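Local coordinates for protein PrgZ (Enterococcus faecalis, PDB 4FAJ) that binds a peptide pheromone outside the cell as a membrane-anchored receptor of the solute-binding protein 5 family and probably serves peptide uptake, at residues 64-69 with 80-85; 137-142 with 189-194; 144-149 with 209-214; 276-281 with 417-422; 331-336 with 411-416. All blocks are in the same frame, centred on the assembly; numbering follows the deposited sequence.

Contact 1 of 5, residues 64-69 with 80-85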
# COMPACT_ATOMS: atom_id res chain seq x y z
N LEU A 64 20.50 2.07 -3.29
CA LEU A 64 19.55 1.36 -2.43
C LEU A 64 18.75 0.36 -3.27
O LEU A 64 18.97 0.24 -4.47
CB LEU A 64 18.62 2.35 -1.74
CG LEU A 64 19.28 3.52 -0.98
CD1 LEU A 64 18.22 4.45 -0.39
CD2 LEU A 64 20.23 3.03 0.11
N THR A 65 17.83 -0.36 -2.63
CA THR A 65 17.13 -1.43 -3.31
C THR A 65 15.63 -1.22 -3.35
O THR A 65 15.07 -0.45 -2.57
CB THR A 65 17.43 -2.80 -2.65
OG1 THR A 65 16.92 -2.82 -1.32
CG2 THR A 65 18.93 -3.06 -2.62
N ALA A 66 14.99 -1.94 -4.26
CA ALA A 66 13.55 -1.88 -4.48
C ALA A 66 13.09 -3.30 -4.80
O ALA A 66 13.89 -4.11 -5.27
CB ALA A 66 13.22 -0.94 -5.65
N GLY A 67 11.81 -3.59 -4.56
CA GLY A 67 11.27 -4.94 -4.77
C GLY A 67 10.69 -5.19 -6.16
O GLY A 67 10.62 -6.34 -6.60
N THR A 68 10.27 -4.12 -6.84
CA THR A 68 9.71 -4.22 -8.20
C THR A 68 10.11 -2.99 -9.01
O THR A 68 10.56 -2.00 -8.43
CB THR A 68 8.16 -4.27 -8.20
OG1 THR A 68 7.63 -2.96 -7.92
CG2 THR A 68 7.60 -5.30 -7.19
N PRO A 69 9.92 -3.02 -10.35
CA PRO A 69 10.03 -1.78 -11.12
C PRO A 69 8.98 -0.77 -10.71
O PRO A 69 7.97 -1.13 -10.10
CB PRO A 69 9.81 -2.23 -12.56
CG PRO A 69 10.13 -3.74 -12.54
CD PRO A 69 9.61 -4.18 -11.22
N ASP A 80 0.95 1.03 -5.69
CA ASP A 80 1.94 0.04 -5.22
C ASP A 80 3.08 0.71 -4.45
O ASP A 80 3.40 1.88 -4.69
CB ASP A 80 2.53 -0.72 -6.41
CG ASP A 80 3.46 0.15 -7.22
OD1 ASP A 80 2.92 1.01 -7.96
OD2 ASP A 80 4.70 0.00 -7.08
N GLN A 81 3.72 -0.04 -3.54
CA GLN A 81 4.74 0.52 -2.66
C GLN A 81 5.93 1.12 -3.38
O GLN A 81 6.40 2.17 -2.98
CB GLN A 81 5.26 -0.49 -1.61
CG GLN A 81 6.31 0.12 -0.59
CD GLN A 81 5.81 1.36 0.24
OE1 GLN A 81 6.10 2.54 -0.10
NE2 GLN A 81 5.09 1.09 1.34
N THR A 82 6.44 0.46 -4.42
CA THR A 82 7.63 1.01 -5.11
C THR A 82 7.35 2.38 -5.74
O THR A 82 8.16 3.31 -5.62
CB THR A 82 8.15 0.08 -6.21
OG1 THR A 82 8.44 -1.22 -5.66
CG2 THR A 82 9.41 0.66 -6.88
N SER A 83 6.23 2.50 -6.44
CA SER A 83 5.85 3.78 -7.04
C SER A 83 5.60 4.85 -5.97
O SER A 83 5.98 6.02 -6.14
CB SER A 83 4.61 3.62 -7.90
OG SER A 83 4.78 2.62 -8.88
N ILE A 84 4.99 4.46 -4.86
CA ILE A 84 4.62 5.40 -3.82
C ILE A 84 5.84 5.93 -3.05
O ILE A 84 5.93 7.13 -2.79
CB ILE A 84 3.55 4.82 -2.90
CG1 ILE A 84 2.20 4.86 -3.63
CG2 ILE A 84 3.47 5.58 -1.58
CD1 ILE A 84 1.09 4.10 -2.91
N THR A 85 6.79 5.05 -2.71
CA THR A 85 8.07 5.51 -2.17
C THR A 85 8.82 6.49 -3.10
O THR A 85 9.36 7.51 -2.65
CB THR A 85 8.99 4.32 -1.81
OG1 THR A 85 8.46 3.66 -0.64
CG2 THR A 85 10.42 4.79 -1.50
O HOH W 1 10.31 -1.33 -3.57
O HOH W 2 5.46 -2.27 -5.98
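Asp-80 sits at the N-cap of the helix that begins with Gln-81. Its OD2 is met by the backbone N of Ser-83 from above the carboxylate plane, 3.0 Å away, while OD1 takes the Ser-83 OG proton on its syn lone pair. The carboxylate is thus fixed in rotation, and a water donates to Asp-80 OD2 at 2.6 Å and also to Thr-68 OG1, bridging the helix start to the loop. Thr-82 carries the contact: its CB points at the loop, with OG1 beside its own backbone N and CG2 anti to it. Thr-82 OG1 lies 3.0 Å from Thr-68 OG1, close enough for a hydrogen bond, though the Thr-82 proton has another acceptor in reach. A second water, 2.8 Å from Thr-82 OG1, accepts from the backbone N of Gly-67. Thr-68 OG1 in turn donates to the carbonyl O of Pro-69, approaching from above the carbonyl plane. The methyl CG2 of Thr-82 rests 3.3 Å from Thr-68 O and reaches Ala-66 CB at 4.3 Å. Thr-68, Gln-81 and Ile-84 also pack on the bound peptide. The contact joins the end of strand 61-66, an edge strand, to the start of helix 81-90, with Trp-253 of strand 252-257 touching both Ala-66 and Thr-82.

Contact 2 of 5, residues 137-142 with 189-194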
# COMPACT_ATOMS: atom_id res chain seq x y z
N ILE A 137 3.42 26.71 -6.66
CA ILE A 137 2.37 25.72 -6.49
C ILE A 137 1.17 26.46 -5.93
O ILE A 137 1.28 27.12 -4.89
CB ILE A 137 2.77 24.60 -5.51
CG1 ILE A 137 4.01 23.85 -6.01
CG2 ILE A 137 1.61 23.62 -5.33
CD1 ILE A 137 4.60 22.90 -4.97
N THR A 138 0.03 26.37 -6.63
CA THR A 138 -1.16 27.13 -6.24
C THR A 138 -2.24 26.23 -5.67
O THR A 138 -2.23 25.02 -5.87
CB THR A 138 -1.77 27.91 -7.42
OG1 THR A 138 -2.34 26.98 -8.35
CG2 THR A 138 -0.73 28.80 -8.14
N ALA A 139 -3.19 26.86 -4.99
CA ALA A 139 -4.37 26.17 -4.49
C ALA A 139 -5.14 25.52 -5.64
O ALA A 139 -5.65 24.41 -5.50
CB ALA A 139 -5.26 27.13 -3.73
N SER A 140 -5.20 26.22 -6.78
CA SER A 140 -5.85 25.70 -8.00
C SER A 140 -5.24 24.42 -8.57
O SER A 140 -5.98 23.59 -9.12
CB SER A 140 -5.86 26.78 -9.08
OG SER A 140 -6.89 27.70 -8.80
N ASP A 141 -3.93 24.25 -8.44
CA ASP A 141 -3.27 22.97 -8.74
C ASP A 141 -3.88 21.81 -7.93
O ASP A 141 -4.11 20.71 -8.46
CB ASP A 141 -1.75 23.01 -8.46
CG ASP A 141 -0.97 23.89 -9.44
OD1 ASP A 141 -1.30 23.93 -10.64
OD2 ASP A 141 0.02 24.52 -9.00
N PHE A 142 -4.12 22.04 -6.63
CA PHE A 142 -4.73 21.02 -5.78
C PHE A 142 -6.19 20.74 -6.16
O PHE A 142 -6.57 19.57 -6.29
CB PHE A 142 -4.63 21.38 -4.28
CG PHE A 142 -3.27 21.18 -3.69
CD1 PHE A 142 -2.88 19.94 -3.19
CD2 PHE A 142 -2.36 22.23 -3.62
CE1 PHE A 142 -1.62 19.74 -2.64
CE2 PHE A 142 -1.10 22.04 -3.06
CZ PHE A 142 -0.73 20.80 -2.58
N LYS A 189 -3.29 30.93 -2.68
CA LYS A 189 -2.63 30.18 -1.59
C LYS A 189 -3.53 29.56 -0.53
O LYS A 189 -3.01 28.93 0.38
CB LYS A 189 -1.61 31.08 -0.89
CG LYS A 189 -0.45 31.53 -1.78
CD LYS A 189 0.67 32.21 -0.98
CE LYS A 189 1.51 33.14 -1.85
NZ LYS A 189 2.31 34.11 -1.06
N THR A 190 -4.85 29.69 -0.64
CA THR A 190 -5.74 29.14 0.38
C THR A 190 -6.67 28.09 -0.22
O THR A 190 -7.24 28.29 -1.30
CB THR A 190 -6.55 30.25 1.11
OG1 THR A 190 -5.64 31.11 1.79
CG2 THR A 190 -7.52 29.66 2.15
N LEU A 191 -6.79 26.97 0.49
CA LEU A 191 -7.70 25.88 0.15
C LEU A 191 -8.77 25.76 1.23
O LEU A 191 -8.45 25.80 2.42
CB LEU A 191 -6.92 24.58 0.07
CG LEU A 191 -6.17 24.24 -1.21
CD1 LEU A 191 -5.25 23.03 -0.96
CD2 LEU A 191 -7.16 23.96 -2.35
N GLU A 192 -10.03 25.59 0.82
CA GLU A 192 -11.10 25.26 1.76
C GLU A 192 -11.77 23.94 1.32
O GLU A 192 -12.13 23.79 0.16
CB GLU A 192 -12.15 26.38 1.83
CG GLU A 192 -13.28 26.09 2.82
CD GLU A 192 -14.37 27.14 2.80
OE1 GLU A 192 -14.08 28.31 3.12
OE2 GLU A 192 -15.54 26.80 2.49
N ILE A 193 -11.91 23.01 2.26
CA ILE A 193 -12.47 21.67 1.98
C ILE A 193 -13.62 21.43 2.94
O ILE A 193 -13.48 21.69 4.15
CB ILE A 193 -11.44 20.57 2.24
CG1 ILE A 193 -10.18 20.78 1.39
CG2 ILE A 193 -12.03 19.17 1.97
CD1 ILE A 193 -8.94 20.26 2.08
N GLU A 194 -14.75 20.94 2.42
CA GLU A 194 -15.86 20.51 3.26
C GLU A 194 -16.05 18.98 3.25
O GLU A 194 -16.17 18.36 2.19
CB GLU A 194 -17.17 21.19 2.89
CG GLU A 194 -18.31 20.72 3.77
CD GLU A 194 -19.25 21.80 4.16
OE1 GLU A 194 -19.12 22.29 5.31
OE2 GLU A 194 -20.11 22.17 3.33
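Leu-191 points its CB at the first turn of helix 139-150, and a chi1 of -82° sets CG beside its own backbone N, anti to the carbonyl carbon. From there CG meets the methyl of Ala-139, 3.9 Å from Ala-139 CB. The two branches then divide the helix surface between them. CD2 lies against the backbone, 3.5 Å from Ala-139 O, and CD1 reaches further along to Phe-142, 3.8 Å from its CB and equally near its CG. The Leu-191 and Phe-142 side chains cross at about a right angle, and CD1 touches the CB-CG root of the aromatic group.

This is helix-on-sheet packing: strand 190-194 is an inner strand of a four-stranded antiparallel sheet, between 120-124 and 183-186, and helix 139-150 lays its N-terminal end on it. Thr-138 and Asp-141 form a capping box there, with Thr-138 OG1 accepting from Asp-141 N at 3.2 Å and Asp-141 OD2 accepting from Thr-138 N with an N-H...O angle of 176°, the N-H coming from above the carboxylate plane. Ala-139 CB also presses on the strand backbone, 3.3 Å from Thr-190 O. Just before the strand, Lys-189 has its CB directed away from the helix, and its NZ forms a salt bridge with Asp-127.

Contact 3 of 5, residues 144-149 with 209-214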
# COMPACT_ATOMS: atom_id res chain seq x y z
N ALA A 144 -7.76 21.11 -9.07
CA ALA A 144 -7.79 20.35 -10.32
C ALA A 144 -7.26 18.91 -10.17
O ALA A 144 -7.79 18.00 -10.81
CB ALA A 144 -7.01 21.08 -11.42
N ALA A 145 -6.23 18.72 -9.34
CA ALA A 145 -5.65 17.40 -9.10
C ALA A 145 -6.66 16.46 -8.47
O ALA A 145 -6.80 15.31 -8.90
CB ALA A 145 -4.39 17.52 -8.17
N TRP A 146 -7.37 16.95 -7.46
CA TRP A 146 -8.35 16.13 -6.74
C TRP A 146 -9.61 15.88 -7.55
O TRP A 146 -10.19 14.79 -7.49
CB TRP A 146 -8.70 16.77 -5.40
CG TRP A 146 -7.51 16.94 -4.47
CD1 TRP A 146 -6.25 16.44 -4.64
CD2 TRP A 146 -7.50 17.64 -3.23
NE1 TRP A 146 -5.45 16.82 -3.59
CE2 TRP A 146 -6.20 17.54 -2.70
CE3 TRP A 146 -8.46 18.35 -2.51
CZ2 TRP A 146 -5.83 18.12 -1.49
CZ3 TRP A 146 -8.09 18.93 -1.29
CH2 TRP A 146 -6.78 18.81 -0.80
N GLN A 147 -10.05 16.88 -8.31
CA GLN A 147 -11.15 16.68 -9.25
C GLN A 147 -10.81 15.55 -10.23
O GLN A 147 -11.65 14.72 -10.58
CB GLN A 147 -11.47 17.98 -10.01
CG GLN A 147 -12.33 18.95 -9.22
CD GLN A 147 -12.73 20.20 -10.00
OE1 GLN A 147 -13.18 21.19 -9.41
NE2 GLN A 147 -12.57 20.16 -11.31
N ARG A 148 -9.55 15.50 -10.63
CA ARG A 148 -9.06 14.51 -11.57
C ARG A 148 -9.10 13.09 -10.98
O ARG A 148 -9.38 12.13 -11.70
CB ARG A 148 -7.65 14.92 -11.98
CG ARG A 148 -6.96 14.08 -12.98
CD ARG A 148 -5.63 14.72 -13.29
NE ARG A 148 -4.81 13.85 -14.09
CZ ARG A 148 -3.79 13.13 -13.63
NH1 ARG A 148 -3.40 13.18 -12.36
NH2 ARG A 148 -3.12 12.37 -14.49
N VAL A 149 -8.82 12.95 -9.69
CA VAL A 149 -8.88 11.64 -9.03
C VAL A 149 -10.31 11.09 -8.98
O VAL A 149 -10.53 9.91 -9.25
CB VAL A 149 -8.28 11.66 -7.60
CG1 VAL A 149 -8.44 10.30 -6.92
CG2 VAL A 149 -6.82 12.06 -7.64
N THR A 209 0.23 10.20 -1.10
CA THR A 209 0.61 10.53 -2.48
C THR A 209 -0.62 10.77 -3.36
O THR A 209 -0.59 11.64 -4.22
CB THR A 209 1.55 9.46 -3.10
OG1 THR A 209 0.89 8.19 -3.15
CG2 THR A 209 2.84 9.35 -2.29
N ALA A 210 -1.71 10.04 -3.13
CA ALA A 210 -2.96 10.25 -3.88
C ALA A 210 -3.50 11.68 -3.80
O ALA A 210 -4.17 12.15 -4.73
CB ALA A 210 -4.04 9.27 -3.41
N TYR A 211 -3.22 12.37 -2.68
CA TYR A 211 -3.60 13.77 -2.49
C TYR A 211 -2.53 14.79 -2.94
O TYR A 211 -2.72 16.00 -2.78
CB TYR A 211 -3.96 14.00 -1.00
CG TYR A 211 -5.36 13.60 -0.61
CD1 TYR A 211 -5.68 12.28 -0.31
CD2 TYR A 211 -6.38 14.55 -0.53
CE1 TYR A 211 -6.96 11.92 0.07
CE2 TYR A 211 -7.65 14.20 -0.15
CZ TYR A 211 -7.94 12.89 0.15
OH TYR A 211 -9.22 12.59 0.52
N TYR A 212 -1.43 14.33 -3.54
CA TYR A 212 -0.41 15.25 -4.05
C TYR A 212 -0.99 16.13 -5.16
O TYR A 212 -1.95 15.74 -5.86
CB TYR A 212 0.84 14.49 -4.56
CG TYR A 212 1.78 13.96 -3.48
CD1 TYR A 212 1.42 13.92 -2.13
CD2 TYR A 212 3.04 13.45 -3.82
CE1 TYR A 212 2.29 13.40 -1.15
CE2 TYR A 212 3.91 12.92 -2.84
CZ TYR A 212 3.53 12.90 -1.51
OH TYR A 212 4.40 12.39 -0.56
N PRO A 213 -0.45 17.36 -5.30
CA PRO A 213 -0.86 18.15 -6.45
C PRO A 213 -0.21 17.64 -7.73
O PRO A 213 0.79 16.92 -7.67
CB PRO A 213 -0.33 19.54 -6.11
CG PRO A 213 0.92 19.28 -5.29
CD PRO A 213 0.67 17.97 -4.57
N VAL A 214 -0.78 18.00 -8.86
CA VAL A 214 -0.09 17.91 -10.13
C VAL A 214 -0.18 19.28 -10.77
O VAL A 214 -1.13 20.03 -10.50
CB VAL A 214 -0.67 16.82 -11.07
CG1 VAL A 214 -0.30 15.43 -10.54
CG2 VAL A 214 -2.17 16.99 -11.23
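The indole of Trp-146 takes the edge of the Tyr-211 ring on one face: Tyr-211 CD2 stands 3.6 Å above the plane, offset toward the rim, over CE2 and CZ2. The pair is T-shaped, with planes 75° apart and a centroid distance of 5.2 Å from the five-membered ring. At the indole edge the carbonyl O of Tyr-211 lies in plane and accepts from Trp-146 NE1 at 3.0 Å, the N-H pointing to it at 164°, though NE1 itself sits above the carbonyl plane. One residue therefore holds the indole twice, by its ring and by its backbone, which fixes the ring's rotation. Ala-145 CB packs on Val-214 CG2 at 3.8 Å and rests 3.7 Å from Val-214 N, a buried amide without a partner in the model. Arg-148 crosses Val-214 at about a right angle and gives its NH2 to Asp-74 in a salt bridge. Helix 139-150 thus packs on the 3-10 segment and loop between helices 202-205 and 216-222 through an aromatic cluster, away from the zinc sites, in which Phe-162 stacks on Tyr-211 and meets Trp-146 edge-to-face. Ile-219 of helix 216-222 touches Arg-148 and Val-214, and helix 81-90 lies against Thr-209 and Tyr-212.

Contact 4 of 5, residues 276-281 with 417-422. With ZN (zinc ion), chain F.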
# COMPACT_ATOMS: atom_id res chain seq x y z
N VAL A 276 16.50 -2.96 -8.45
CA VAL A 276 15.54 -3.99 -8.07
C VAL A 276 16.31 -5.25 -7.68
O VAL A 276 17.23 -5.67 -8.38
CB VAL A 276 14.52 -4.31 -9.19
CG1 VAL A 276 13.60 -5.44 -8.77
CG2 VAL A 276 13.70 -3.07 -9.53
N VAL A 277 15.94 -5.84 -6.54
CA VAL A 277 16.52 -7.10 -6.08
C VAL A 277 15.43 -8.15 -5.96
O VAL A 277 14.49 -8.00 -5.17
CB VAL A 277 17.27 -6.92 -4.74
CG1 VAL A 277 17.79 -8.28 -4.20
CG2 VAL A 277 18.43 -5.96 -4.93
N LYS A 278 15.52 -9.19 -6.78
CA LYS A 278 14.56 -10.29 -6.75
C LYS A 278 15.17 -11.54 -6.12
O LYS A 278 14.44 -12.40 -5.61
CB LYS A 278 14.11 -10.63 -8.17
CG LYS A 278 13.54 -9.46 -9.00
CD LYS A 278 12.02 -9.57 -9.21
CE LYS A 278 11.62 -9.37 -10.67
NZ LYS A 278 11.44 -10.65 -11.39
N GLU A 279 16.50 -11.66 -6.18
CA GLU A 279 17.23 -12.81 -5.65
C GLU A 279 18.14 -12.36 -4.51
O GLU A 279 19.08 -11.59 -4.73
CB GLU A 279 18.04 -13.49 -6.75
CG GLU A 279 19.04 -14.56 -6.25
CD GLU A 279 18.40 -15.59 -5.36
OE1 GLU A 279 17.34 -16.13 -5.74
OE2 GLU A 279 18.95 -15.88 -4.26
N ILE A 280 17.85 -12.83 -3.31
CA ILE A 280 18.49 -12.34 -2.08
C ILE A 280 20.00 -12.62 -2.03
O ILE A 280 20.77 -11.79 -1.53
CB ILE A 280 17.80 -12.93 -0.82
CG1 ILE A 280 16.30 -12.59 -0.80
CG2 ILE A 280 18.49 -12.46 0.46
CD1 ILE A 280 15.96 -11.14 -1.08
N ASN A 281 20.41 -13.77 -2.54
CA ASN A 281 21.84 -14.11 -2.61
C ASN A 281 22.63 -13.05 -3.38
O ASN A 281 23.74 -12.71 -3.01
CB ASN A 281 22.03 -15.47 -3.26
CG ASN A 281 23.46 -15.93 -3.22
OD1 ASN A 281 23.99 -16.23 -2.16
ND2 ASN A 281 24.10 -15.99 -4.40
N VAL A 417 1.44 -15.22 -7.95
CA VAL A 417 2.44 -14.63 -7.08
C VAL A 417 3.41 -13.80 -7.91
O VAL A 417 3.58 -14.03 -9.11
CB VAL A 417 3.24 -15.71 -6.31
CG1 VAL A 417 2.31 -16.59 -5.47
CG2 VAL A 417 4.09 -16.57 -7.26
N SER A 418 4.02 -12.82 -7.26
CA SER A 418 5.10 -12.04 -7.86
C SER A 418 6.29 -12.98 -8.15
O SER A 418 6.49 -13.96 -7.45
CB SER A 418 5.51 -10.92 -6.91
OG SER A 418 6.66 -10.23 -7.39
N ASP A 419 7.06 -12.70 -9.20
CA ASP A 419 8.13 -13.63 -9.59
C ASP A 419 9.47 -13.46 -8.82
O ASP A 419 10.48 -14.05 -9.21
CB ASP A 419 8.34 -13.65 -11.11
CG ASP A 419 8.67 -12.29 -11.69
OD1 ASP A 419 8.80 -11.32 -10.92
OD2 ASP A 419 8.79 -12.20 -12.93
N GLY A 420 9.46 -12.70 -7.74
CA GLY A 420 10.62 -12.59 -6.83
C GLY A 420 10.87 -13.86 -6.02
O GLY A 420 9.99 -14.74 -5.91
N GLU A 421 12.08 -13.99 -5.47
CA GLU A 421 12.48 -15.27 -4.86
C GLU A 421 11.50 -15.73 -3.78
O GLU A 421 11.00 -16.85 -3.82
CB GLU A 421 13.89 -15.18 -4.25
CG GLU A 421 14.35 -16.48 -3.62
CD GLU A 421 15.75 -16.42 -3.05
OE1 GLU A 421 16.32 -15.32 -2.96
OE2 GLU A 421 16.29 -17.51 -2.72
N PHE A 422 11.26 -14.86 -2.80
CA PHE A 422 10.48 -15.27 -1.64
C PHE A 422 8.97 -15.23 -1.84
O PHE A 422 8.25 -15.92 -1.14
CB PHE A 422 10.93 -14.52 -0.38
CG PHE A 422 12.16 -15.13 0.22
CD1 PHE A 422 12.06 -16.10 1.19
CD2 PHE A 422 13.42 -14.80 -0.28
CE1 PHE A 422 13.20 -16.70 1.72
CE2 PHE A 422 14.57 -15.40 0.24
CZ PHE A 422 14.45 -16.36 1.23
ZN ZN F . 18.25 -17.38 -3.16
O HOH W 3 12.50 -12.32 -2.93
O HOH W 4 12.89 -13.77 -10.77
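Glu-421 reaches out fully extended, CG anti to its backbone N, and lays its carboxylate obliquely across that of Glu-279, the two planes 46° apart. OE2 of each binds the same zinc ion at 2.0 Å, Glu-279 getting there with a bend at chi2 (52°). Tyr-301 OH is the third ligand from this chain. The other oxygen of Glu-421, OE1, accepts from the backbone N of Ile-280 at 2.9 Å, met nearly along its C-O axis. Glu-279 OE2 does double duty: it also caps helix 280-288 by accepting from Asn-281 N. The main chains are tied directly as well, Glu-421 N donating to Lys-278 O at 2.8 Å in the carbonyl plane. The kinked Lys-278 side chain brings NZ above the carboxylate of Asp-419, making a salt bridge of 2.8 Å to OD1. Ile-280 CG1 meets Phe-422 CE2 at 3.5 Å, and both residues pack on the bound peptide. Acidic oxygens crowd together at the metal, Glu-279 OE1 and OE2 standing 3.1 and 3.0 Å from Glu-421 OE1. The zinc, helped by the Ile-280 and Asn-281 amides at the start of helix 280-288, probably offsets the repulsion, consistent with both glutamates being ionised.

Contact 5 of 5, residues 331-336 with 411-416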
# COMPACT_ATOMS: atom_id res chain seq x y z
N LYS A 331 -16.27 -21.75 -9.25
CA LYS A 331 -17.28 -22.50 -8.51
C LYS A 331 -16.78 -22.95 -7.14
O LYS A 331 -17.54 -22.96 -6.18
CB LYS A 331 -17.75 -23.70 -9.32
CG LYS A 331 -18.30 -23.33 -10.70
CD LYS A 331 -19.31 -22.18 -10.61
CE LYS A 331 -20.28 -22.18 -11.78
NZ LYS A 331 -21.41 -21.24 -11.52
N LEU A 332 -15.49 -23.30 -7.05
CA LEU A 332 -14.89 -23.68 -5.78
C LEU A 332 -14.89 -22.51 -4.78
O LEU A 332 -15.35 -22.66 -3.65
CB LEU A 332 -13.47 -24.20 -5.97
CG LEU A 332 -13.28 -25.65 -6.40
CD1 LEU A 332 -11.82 -25.92 -6.72
CD2 LEU A 332 -13.75 -26.61 -5.32
N LEU A 333 -14.40 -21.34 -5.19
CA LEU A 333 -14.21 -20.23 -4.24
C LEU A 333 -15.51 -19.51 -3.90
O LEU A 333 -15.56 -18.74 -2.94
CB LEU A 333 -13.16 -19.24 -4.77
CG LEU A 333 -11.75 -19.82 -4.84
CD1 LEU A 333 -10.76 -18.81 -5.38
CD2 LEU A 333 -11.30 -20.34 -3.46
N GLN A 334 -16.55 -19.77 -4.68
CA GLN A 334 -17.91 -19.35 -4.37
C GLN A 334 -18.49 -20.13 -3.17
O GLN A 334 -19.38 -19.64 -2.47
CB GLN A 334 -18.77 -19.52 -5.64
CG GLN A 334 -20.27 -19.65 -5.50
CD GLN A 334 -20.95 -19.72 -6.87
OE1 GLN A 334 -20.97 -18.73 -7.60
NE2 GLN A 334 -21.47 -20.89 -7.22
N ASN A 335 -17.96 -21.33 -2.91
CA ASN A 335 -18.42 -22.16 -1.80
C ASN A 335 -17.75 -21.75 -0.47
O ASN A 335 -16.52 -21.81 -0.34
CB ASN A 335 -18.19 -23.64 -2.14
CG ASN A 335 -18.78 -24.59 -1.12
OD1 ASN A 335 -18.22 -24.76 -0.05
ND2 ASN A 335 -19.88 -25.25 -1.47
N LYS A 336 -18.56 -21.36 0.51
CA LYS A 336 -18.03 -20.87 1.79
C LYS A 336 -17.19 -21.92 2.52
O LYS A 336 -16.18 -21.59 3.12
CB LYS A 336 -19.17 -20.38 2.70
CG LYS A 336 -18.68 -19.53 3.88
CD LYS A 336 -19.82 -19.00 4.75
CE LYS A 336 -20.51 -17.81 4.09
NZ LYS A 336 -21.55 -17.18 4.94
N THR A 411 -11.14 -29.66 -9.98
CA THR A 411 -10.66 -29.69 -8.60
C THR A 411 -9.25 -29.12 -8.59
O THR A 411 -8.29 -29.79 -8.22
CB THR A 411 -10.66 -31.12 -8.05
OG1 THR A 411 -9.95 -31.99 -8.96
CG2 THR A 411 -12.07 -31.61 -7.91
N SER A 412 -9.17 -27.86 -9.01
CA SER A 412 -7.90 -27.18 -9.22
C SER A 412 -8.02 -25.67 -8.97
O SER A 412 -9.02 -25.05 -9.36
CB SER A 412 -7.41 -27.43 -10.65
OG SER A 412 -6.43 -26.49 -11.03
N LEU A 413 -7.00 -25.10 -8.34
CA LEU A 413 -6.94 -23.67 -8.08
C LEU A 413 -5.57 -23.13 -8.45
O LEU A 413 -4.55 -23.69 -8.05
CB LEU A 413 -7.22 -23.38 -6.61
CG LEU A 413 -8.64 -23.66 -6.12
CD1 LEU A 413 -8.72 -23.40 -4.63
CD2 LEU A 413 -9.66 -22.81 -6.87
N ASP A 414 -5.55 -22.04 -9.20
CA ASP A 414 -4.30 -21.36 -9.52
C ASP A 414 -4.00 -20.27 -8.50
O ASP A 414 -4.90 -19.58 -8.03
CB ASP A 414 -4.36 -20.74 -10.91
CG ASP A 414 -3.04 -20.11 -11.29
OD1 ASP A 414 -2.06 -20.86 -11.39
OD2 ASP A 414 -2.99 -18.87 -11.43
N LEU A 415 -2.71 -20.12 -8.18
CA LEU A 415 -2.23 -19.13 -7.22
C LEU A 415 -1.22 -18.19 -7.88
O LEU A 415 -0.10 -18.59 -8.20
CB LEU A 415 -1.58 -19.85 -6.03
CG LEU A 415 -0.94 -18.98 -4.94
CD1 LEU A 415 -1.89 -17.87 -4.48
CD2 LEU A 415 -0.50 -19.84 -3.77
N LEU A 416 -1.64 -16.94 -8.09
CA LEU A 416 -0.76 -15.91 -8.65
C LEU A 416 0.17 -15.34 -7.59
O LEU A 416 -0.25 -15.02 -6.47
CB LEU A 416 -1.57 -14.75 -9.26
CG LEU A 416 -2.27 -14.96 -10.60
CD1 LEU A 416 -2.86 -13.64 -11.09
CD2 LEU A 416 -1.31 -15.57 -11.63
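The short, weakly bonded helical turn at 331-334 stands off the start of strand 412-418, the closest CA atoms being those of Leu-332 and Thr-411 at 7.9 Å, so side chains bridge the gap. Three leucines do the work, each with CG beside its own backbone N and anti to the carbonyl carbon. Leu-413 points at the turn and spreads its two methyls over successive residues. Its CD2 meets Leu-332 CD1 at 3.8 Å and lies 4.2 Å from Leu-332 CB, the two side chains crossing obliquely. Its CD1 faces Leu-333 CD2 at 4.2 Å, an end-on approach, tip to tip and looser than the first. Leu-332 CD1 also slides along the strand backbone, 3.9 Å from Ser-412 O and 4.4 Å from Thr-411 CA. The amide N of Ser-412, buried here, has no partner in the model. On the turn itself, Asn-335 N donates to Leu-332 O, and the Asn-335 side chain caps the next helix by accepting from Val-338 N. Strand 464-470 adds Leu-464, which touches Leu-333 and Leu-413, and Met-324 of strand 311-324 packs on Leu-333. Strand 412-418 runs parallel to both 442-448 and 464-470, so this is a helical turn packed through leucines on a mixed sheet, consistent with the alpha/beta lobes of the periplasmic-binding-protein fold.

Contacts 2 and 3 share helix 139-150 and touch, Phe-142 CE1 lying 3.5 Å from Pro-213 CD and Ile-193 CD1 3.7 Å from Trp-146 CZ3, so one helix joins the antiparallel sheet to segment 209-214. Contact 3 meets contact 1 through Ile-84 on Thr-209. Contact 1 in turn meets contact 4, with Ala-66 O 3.0 Å from Val-277 N, a probable hydrogen bond; their centres are 13 Å apart, and both pack on the bound peptide, contact 4 also holding one bound zinc. Contact 5 occupies the earlier part of strand 412-418, whose end enters contact 4, and its centre lies about 26 Å from that of contact 4 and 48 Å from that of contact 2.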